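Long-range contact in DNA repair protein RAD14 (Saccharomyces cerevisiae, PDB 5A3D), which binds damaged, kinked DNA through this zinc-containing DNA-binding domain and is required for the incision step of nucleotide excision repair: residues 33-45 and 76-88. Numbering follows the deposited sequence.
With nucleotides of chain D.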
loop_
_atom_site.group_PDB
_atom_site.type_symbol
_atom_site.label_atom_id
_atom_site.label_comp_id
_atom_site.label_asym_id
_atom_site.label_seq_id
_atom_site.Cartn_x
_atom_site.Cartn_y
_atom_site.Cartn_z
ATOM N N HIS B 33 29.506 20.867 -5.257
ATOM C CA HIS B 33 28.410 20.857 -6.192
ATOM C C HIS B 33 27.182 20.081 -5.655
ATOM O O HIS B 33 26.718 19.090 -6.249
ATOM C CB HIS B 33 28.897 20.307 -7.504
ATOM C CG HIS B 33 29.897 21.186 -8.131
ATOM N ND1 HIS B 33 29.569 22.446 -8.612
ATOM C CD2 HIS B 33 31.226 21.037 -8.316
ATOM C CE1 HIS B 33 30.660 23.025 -9.078
ATOM N NE2 HIS B 33 31.678 22.195 -8.895
ATOM N N PRO B 34 26.704 20.495 -4.471
ATOM C CA PRO B 34 25.540 19.877 -3.831
ATOM C C PRO B 34 24.266 19.966 -4.637
ATOM O O PRO B 34 23.419 19.065 -4.548
ATOM C CB PRO B 34 25.408 20.676 -2.515
ATOM C CG PRO B 34 25.918 22.015 -2.840
ATOM C CD PRO B 34 27.181 21.629 -3.672
ATOM N N GLU B 35 24.164 20.988 -5.492
ATOM C CA GLU B 35 23.063 21.038 -6.482
ATOM C C GLU B 35 23.001 19.850 -7.426
ATOM O O GLU B 35 21.946 19.567 -7.990
ATOM C CB GLU B 35 23.117 22.338 -7.320
ATOM C CG GLU B 35 24.218 22.393 -8.384
ATOM C CD GLU B 35 25.639 22.743 -7.921
ATOM O OE1 GLU B 35 25.947 22.845 -6.697
ATOM O OE2 GLU B 35 26.498 22.890 -8.828
ATOM N N LYS B 36 24.111 19.138 -7.573
ATOM C CA LYS B 36 24.150 17.874 -8.276
ATOM C C LYS B 36 24.264 16.637 -7.350
ATOM O O LYS B 36 23.597 15.613 -7.617
ATOM C CB LYS B 36 25.335 17.797 -9.250
ATOM C CG LYS B 36 25.176 18.609 -10.543
ATOM C CD LYS B 36 26.419 18.573 -11.364
ATOM C CE LYS B 36 26.272 19.284 -12.711
ATOM N NZ LYS B 36 27.657 19.536 -13.242
ATOM N N TYR B 37 25.099 16.704 -6.310
ATOM C CA TYR B 37 25.545 15.507 -5.707
ATOM C C TYR B 37 25.072 15.226 -4.297
ATOM O O TYR B 37 25.430 14.245 -3.703
ATOM C CB TYR B 37 27.064 15.409 -5.828
ATOM C CG TYR B 37 27.561 15.491 -7.248
ATOM C CD1 TYR B 37 27.161 14.577 -8.194
ATOM C CD2 TYR B 37 28.346 16.543 -7.670
ATOM C CE1 TYR B 37 27.594 14.628 -9.519
ATOM C CE2 TYR B 37 28.800 16.583 -8.992
ATOM C CZ TYR B 37 28.385 15.663 -9.932
ATOM O OH TYR B 37 28.862 15.711 -11.233
ATOM N N ALA B 38 24.311 16.117 -3.758
ATOM C CA ALA B 38 23.876 15.946 -2.389
ATOM C C ALA B 38 23.000 14.710 -2.261
ATOM O O ALA B 38 22.227 14.406 -3.153
ATOM C CB ALA B 38 22.979 17.107 -1.970
ATOM N N LEU B 39 23.005 14.122 -1.094
ATOM C CA LEU B 39 22.151 12.942 -0.860
ATOM C C LEU B 39 20.941 13.416 -0.061
ATOM O O LEU B 39 21.038 14.307 0.794
ATOM C CB LEU B 39 22.891 11.856 -0.199
ATOM C CG LEU B 39 24.159 11.323 -0.865
ATOM C CD1 LEU B 39 24.735 10.170 -0.042
ATOM C CD2 LEU B 39 23.891 10.894 -2.322
ATOM N N LEU B 40 19.778 12.923 -0.485
ATOM C CA LEU B 40 18.493 13.370 0.030
ATOM C C LEU B 40 17.828 12.143 0.608
ATOM O O LEU B 40 17.828 11.054 0.016
ATOM C CB LEU B 40 17.622 13.850 -1.116
ATOM C CG LEU B 40 18.146 15.035 -1.936
ATOM C CD1 LEU B 40 17.138 15.352 -3.030
ATOM C CD2 LEU B 40 18.294 16.163 -0.982
ATOM N N THR B 41 17.218 12.307 1.749
ATOM C CA THR B 41 16.424 11.217 2.277
ATOM C C THR B 41 15.186 11.015 1.445
ATOM O O THR B 41 14.718 11.854 0.683
ATOM C CB THR B 41 16.037 11.481 3.738
ATOM O OG1 THR B 41 15.101 12.560 3.734
ATOM C CG2 THR B 41 17.213 11.807 4.597
ATOM N N LYS B 42 14.567 9.870 1.675
ATOM C CA LYS B 42 13.303 9.574 1.128
ATOM C C LYS B 42 12.239 10.652 1.478
ATOM O O LYS B 42 11.593 11.156 0.589
ATOM C CB LYS B 42 12.874 8.185 1.484
ATOM C CG LYS B 42 11.707 7.737 0.548
ATOM C CD LYS B 42 11.216 6.446 0.966
ATOM C CE LYS B 42 10.391 5.847 -0.119
ATOM N NZ LYS B 42 9.912 4.607 0.421
ATOM N N THR B 43 12.207 11.122 2.716
ATOM C CA THR B 43 11.261 12.127 3.125
ATOM C C THR B 43 11.533 13.457 2.387
ATOM O O THR B 43 10.561 14.091 1.972
ATOM C CB THR B 43 11.325 12.284 4.653
ATOM O OG1 THR B 43 10.932 10.990 5.177
ATOM C CG2 THR B 43 10.326 13.376 5.195
ATOM N N GLU B 44 12.806 13.798 2.233
ATOM C CA GLU B 44 13.229 15.038 1.522
ATOM C C GLU B 44 12.815 14.957 0.064
ATOM O O GLU B 44 12.411 16.002 -0.461
ATOM C CB GLU B 44 14.753 15.313 1.578
ATOM C CG GLU B 44 15.217 15.709 2.947
ATOM C CD GLU B 44 16.763 15.931 3.041
ATOM O OE1 GLU B 44 17.511 15.003 2.889
ATOM O OE2 GLU B 44 17.187 17.062 3.279
ATOM N N CYS B 45 12.990 13.815 -0.558
ATOM C CA CYS B 45 12.462 13.583 -1.926
ATOM C C CYS B 45 10.957 13.821 -2.025
ATOM O O CYS B 45 10.481 14.399 -3.027
ATOM C CB CYS B 45 12.839 12.281 -2.502
ATOM S SG CYS B 45 14.644 12.087 -2.665
ATOM N N ALA B 76 12.405 1.575 10.283
ATOM C CA ALA B 76 12.655 1.387 8.848
ATOM C C ALA B 76 13.975 2.090 8.366
ATOM O O ALA B 76 14.220 3.213 8.716
ATOM C CB ALA B 76 11.507 1.931 8.080
ATOM N N ARG B 77 14.804 1.385 7.616
ATOM C CA ARG B 77 16.061 1.922 7.139
ATOM C C ARG B 77 15.890 3.219 6.372
ATOM O O ARG B 77 14.983 3.429 5.590
ATOM C CB ARG B 77 16.801 0.973 6.199
ATOM C CG ARG B 77 17.266 -0.366 6.836
ATOM C CD ARG B 77 17.989 -1.335 5.854
ATOM N NE ARG B 77 17.093 -1.868 4.818
ATOM C CZ ARG B 77 16.301 -2.894 4.939
ATOM N NH1 ARG B 77 16.226 -3.670 6.035
ATOM N NH2 ARG B 77 15.526 -3.178 3.912
ATOM N N MET B 78 16.868 4.064 6.606
ATOM C CA MET B 78 16.951 5.323 5.888
ATOM C C MET B 78 17.314 5.065 4.459
ATOM O O MET B 78 18.156 4.204 4.163
ATOM C CB MET B 78 17.992 6.205 6.582
ATOM C CG MET B 78 18.144 7.572 5.910
ATOM S SD MET B 78 19.067 8.785 6.918
ATOM C CE MET B 78 20.650 7.966 7.177
ATOM N N GLN B 79 16.752 5.854 3.550
ATOM C CA GLN B 79 17.027 5.738 2.091
ATOM C C GLN B 79 17.521 7.087 1.521
ATOM O O GLN B 79 16.876 8.078 1.728
ATOM C CB GLN B 79 15.799 5.250 1.341
ATOM C CG GLN B 79 15.377 3.813 1.814
ATOM C CD GLN B 79 14.088 3.335 1.181
ATOM O OE1 GLN B 79 13.435 4.056 0.445
ATOM N NE2 GLN B 79 13.750 2.064 1.418
ATOM N N LEU B 80 18.678 7.074 0.882
ATOM C CA LEU B 80 19.374 8.266 0.408
ATOM C C LEU B 80 19.429 8.172 -1.137
ATOM O O LEU B 80 19.866 7.179 -1.723
ATOM C CB LEU B 80 20.729 8.445 1.010
ATOM C CG LEU B 80 20.768 8.529 2.578
ATOM C CD1 LEU B 80 22.189 8.538 3.056
ATOM C CD2 LEU B 80 20.056 9.786 2.957
ATOM N N PHE B 81 19.027 9.238 -1.724
ATOM C CA PHE B 81 18.895 9.398 -3.216
ATOM C C PHE B 81 19.831 10.576 -3.632
ATOM O O PHE B 81 19.994 11.515 -2.834
ATOM C CB PHE B 81 17.479 9.705 -3.615
ATOM C CG PHE B 81 16.528 8.627 -3.272
ATOM C CD1 PHE B 81 16.030 8.543 -1.980
ATOM C CD2 PHE B 81 16.129 7.679 -4.217
ATOM C CE1 PHE B 81 15.076 7.574 -1.657
ATOM C CE2 PHE B 81 15.210 6.671 -3.838
ATOM C CZ PHE B 81 14.692 6.630 -2.555
ATOM N N VAL B 82 20.380 10.489 -4.840
ATOM C CA VAL B 82 21.312 11.570 -5.325
ATOM C C VAL B 82 20.455 12.645 -6.007
ATOM O O VAL B 82 19.565 12.365 -6.864
ATOM C CB VAL B 82 22.559 11.095 -6.150
ATOM C CG1 VAL B 82 22.242 10.547 -7.520
ATOM C CG2 VAL B 82 23.607 12.211 -6.228
ATOM N N ARG B 83 20.771 13.879 -5.644
ATOM C CA ARG B 83 19.981 14.983 -6.101
ATOM C C ARG B 83 19.831 14.963 -7.616
ATOM O O ARG B 83 18.733 15.169 -8.084
ATOM C CB ARG B 83 20.448 16.337 -5.592
ATOM C CG ARG B 83 19.485 17.384 -6.106
ATOM C CD ARG B 83 19.801 18.777 -5.684
ATOM N NE ARG B 83 19.964 19.049 -4.303
ATOM C CZ ARG B 83 18.955 19.294 -3.489
ATOM N NH1 ARG B 83 17.705 19.215 -3.961
ATOM N NH2 ARG B 83 19.192 19.608 -2.212
ATOM N N CYS B 84 20.910 14.729 -8.368
ATOM C CA CYS B 84 20.795 14.891 -9.824
ATOM C C CYS B 84 19.735 13.904 -10.427
ATOM O O CYS B 84 19.062 14.257 -11.349
ATOM C CB CYS B 84 22.159 14.772 -10.502
ATOM S SG CYS B 84 23.063 13.241 -10.214
ATOM N N GLU B 85 19.661 12.689 -9.900
ATOM C CA GLU B 85 18.624 11.690 -10.343
ATOM C C GLU B 85 17.200 12.099 -10.010
ATOM O O GLU B 85 16.271 12.118 -10.848
ATOM C CB GLU B 85 18.918 10.352 -9.694
ATOM C CG GLU B 85 20.040 9.640 -10.358
ATOM C CD GLU B 85 20.260 8.221 -9.842
ATOM O OE1 GLU B 85 19.405 7.655 -9.111
ATOM O OE2 GLU B 85 21.335 7.641 -10.257
ATOM N N VAL B 86 17.031 12.440 -8.730
ATOM C CA VAL B 86 15.774 12.938 -8.161
ATOM C C VAL B 86 15.225 14.140 -8.976
ATOM O O VAL B 86 14.054 14.169 -9.341
ATOM C CB VAL B 86 15.970 13.314 -6.658
ATOM C CG1 VAL B 86 14.655 13.807 -6.093
ATOM C CG2 VAL B 86 16.296 12.043 -5.900
ATOM N N GLU B 87 16.069 15.118 -9.193
ATOM C CA GLU B 87 15.673 16.320 -9.861
ATOM C C GLU B 87 15.316 16.044 -11.320
ATOM O O GLU B 87 14.360 16.578 -11.850
ATOM C CB GLU B 87 16.813 17.329 -9.747
ATOM C CG GLU B 87 16.502 18.628 -10.354
ATOM C CD GLU B 87 17.647 19.597 -10.093
ATOM O OE1 GLU B 87 17.572 20.253 -9.004
ATOM O OE2 GLU B 87 18.555 19.642 -10.976
ATOM N N ALA B 88 16.120 15.228 -11.972
ATOM C CA ALA B 88 15.921 14.919 -13.399
ATOM C C ALA B 88 14.565 14.284 -13.595
ATOM O O ALA B 88 13.861 14.608 -14.538
ATOM C CB ALA B 88 17.007 13.973 -13.867
ATOM P P DG D 3 13.963 8.500 5.295
ATOM O OP1 DG D 3 14.828 7.812 4.287
ATOM O OP2 DG D 3 13.247 9.708 4.938
ATOM O "O5'" DG D 3 12.908 7.434 5.845
ATOM C "C5'" DG D 3 13.355 6.179 6.352
ATOM C "C4'" DG D 3 12.182 5.224 6.439
ATOM O "O4'" DG D 3 11.317 5.582 7.546
ATOM C "C3'" DG D 3 11.280 5.160 5.216
ATOM O "O3'" DG D 3 11.017 3.764 5.235
ATOM C "C2'" DG D 3 10.138 6.103 5.579
ATOM C "C1'" DG D 3 10.027 5.940 7.092
ATOM N N9 DG D 3 9.591 7.095 7.874
ATOM C C8 DG D 3 9.962 8.409 7.724
ATOM N N7 DG D 3 9.461 9.191 8.639
ATOM C C5 DG D 3 8.682 8.348 9.418
ATOM C C6 DG D 3 7.903 8.621 10.559
ATOM O O6 DG D 3 7.704 9.705 11.106
ATOM N N1 DG D 3 7.267 7.476 11.031
ATOM C C2 DG D 3 7.415 6.218 10.504
ATOM N N2 DG D 3 6.761 5.228 11.131
ATOM N N3 DG D 3 8.183 5.942 9.471
ATOM C C4 DG D 3 8.786 7.044 8.984
ATOM O "O5'" DG D 1 19.833 13.866 12.824
ATOM C "C5'" DG D 1 19.996 12.925 11.739
ATOM C "C4'" DG D 1 19.634 13.591 10.429
ATOM O "O4'" DG D 1 20.701 14.104 9.591
ATOM C "C3'" DG D 1 18.499 13.088 9.534
ATOM O "O3'" DG D 1 17.278 13.835 9.755
ATOM C "C2'" DG D 1 19.045 13.237 8.118
ATOM C "C1'" DG D 1 20.516 13.640 8.262
ATOM N N9 DG D 1 21.438 12.534 8.027
ATOM C C8 DG D 1 21.715 11.474 8.860
ATOM N N7 DG D 1 22.554 10.620 8.340
ATOM C C5 DG D 1 22.818 11.125 7.072
ATOM C C6 DG D 1 23.658 10.628 6.038
ATOM O O6 DG D 1 24.348 9.598 6.030
ATOM N N1 DG D 1 23.655 11.470 4.928
ATOM C C2 DG D 1 22.927 12.630 4.819
ATOM N N2 DG D 1 23.064 13.307 3.669
ATOM N N3 DG D 1 22.117 13.089 5.764
ATOM C C4 DG D 1 22.129 12.303 6.861
ATOM P P DA D 4 10.188 3.088 4.041
ATOM O OP1 DA D 4 10.834 1.828 3.702
ATOM O OP2 DA D 4 9.928 4.099 3.049
ATOM O "O5'" DA D 4 8.828 2.661 4.747
ATOM C "C5'" DA D 4 8.956 1.761 5.857
ATOM C "C4'" DA D 4 7.612 1.302 6.366
ATOM O "O4'" DA D 4 7.015 2.354 7.147
ATOM C "C3'" DA D 4 6.581 0.934 5.304
ATOM O "O3'" DA D 4 5.825 -0.161 5.823
ATOM C "C2'" DA D 4 5.787 2.221 5.147
ATOM C "C1'" DA D 4 5.793 2.784 6.557
ATOM N N9 DA D 4 5.773 4.232 6.678
ATOM C C8 DA D 4 6.468 5.138 5.917
ATOM N N7 DA D 4 6.354 6.374 6.330
ATOM C C5 DA D 4 5.562 6.273 7.463
ATOM C C6 DA D 4 5.064 7.235 8.348
ATOM N N6 DA D 4 5.322 8.536 8.232
ATOM N N1 DA D 4 4.255 6.815 9.347
ATOM C C2 DA D 4 3.987 5.505 9.449
ATOM N N3 DA D 4 4.419 4.498 8.692
ATOM C C4 DA D 4 5.218 4.956 7.707
#
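The R83 guanidinium carries L40 CD2 on one face, 3.7 Å above its plane, and P34 O at its edge (a weak bond from NE); the bend at chi3 (-54°) lays the group against L40, and NH1 goes to Y49. The F81 ring has L40 O in plane at its edge, while C45 SG sits obliquely, 4.6 Å from the centroid. Strands 39-41 and 78-82 pair antiparallel, L40 and F81 bonding N to O both ways. These two point to one face of the sheet, L39, T41, L80 and V82 to the opposite one, where L80 CD1 and M78 CE approach the base of DG1 of chain D. Q79 N binds OP1 of DG3 of chain D; T43 N, in the helical turn that T41 and E44 close with a capping box, binds its OP2, as does T43 OG1. K42, CG anti to N (chi1 -164°), runs extended beside Q79 to put NZ, also bonded to N57, 2.7 Å from OP2 of DA4 of chain D. With an alanine here, that OP2 would probably lose its ammonium partner. Amides, a hydroxyl and an ammonium hold consecutive phosphates, consistent with a grip on the sugar-phosphate backbone, M78 and L80 packing against a base.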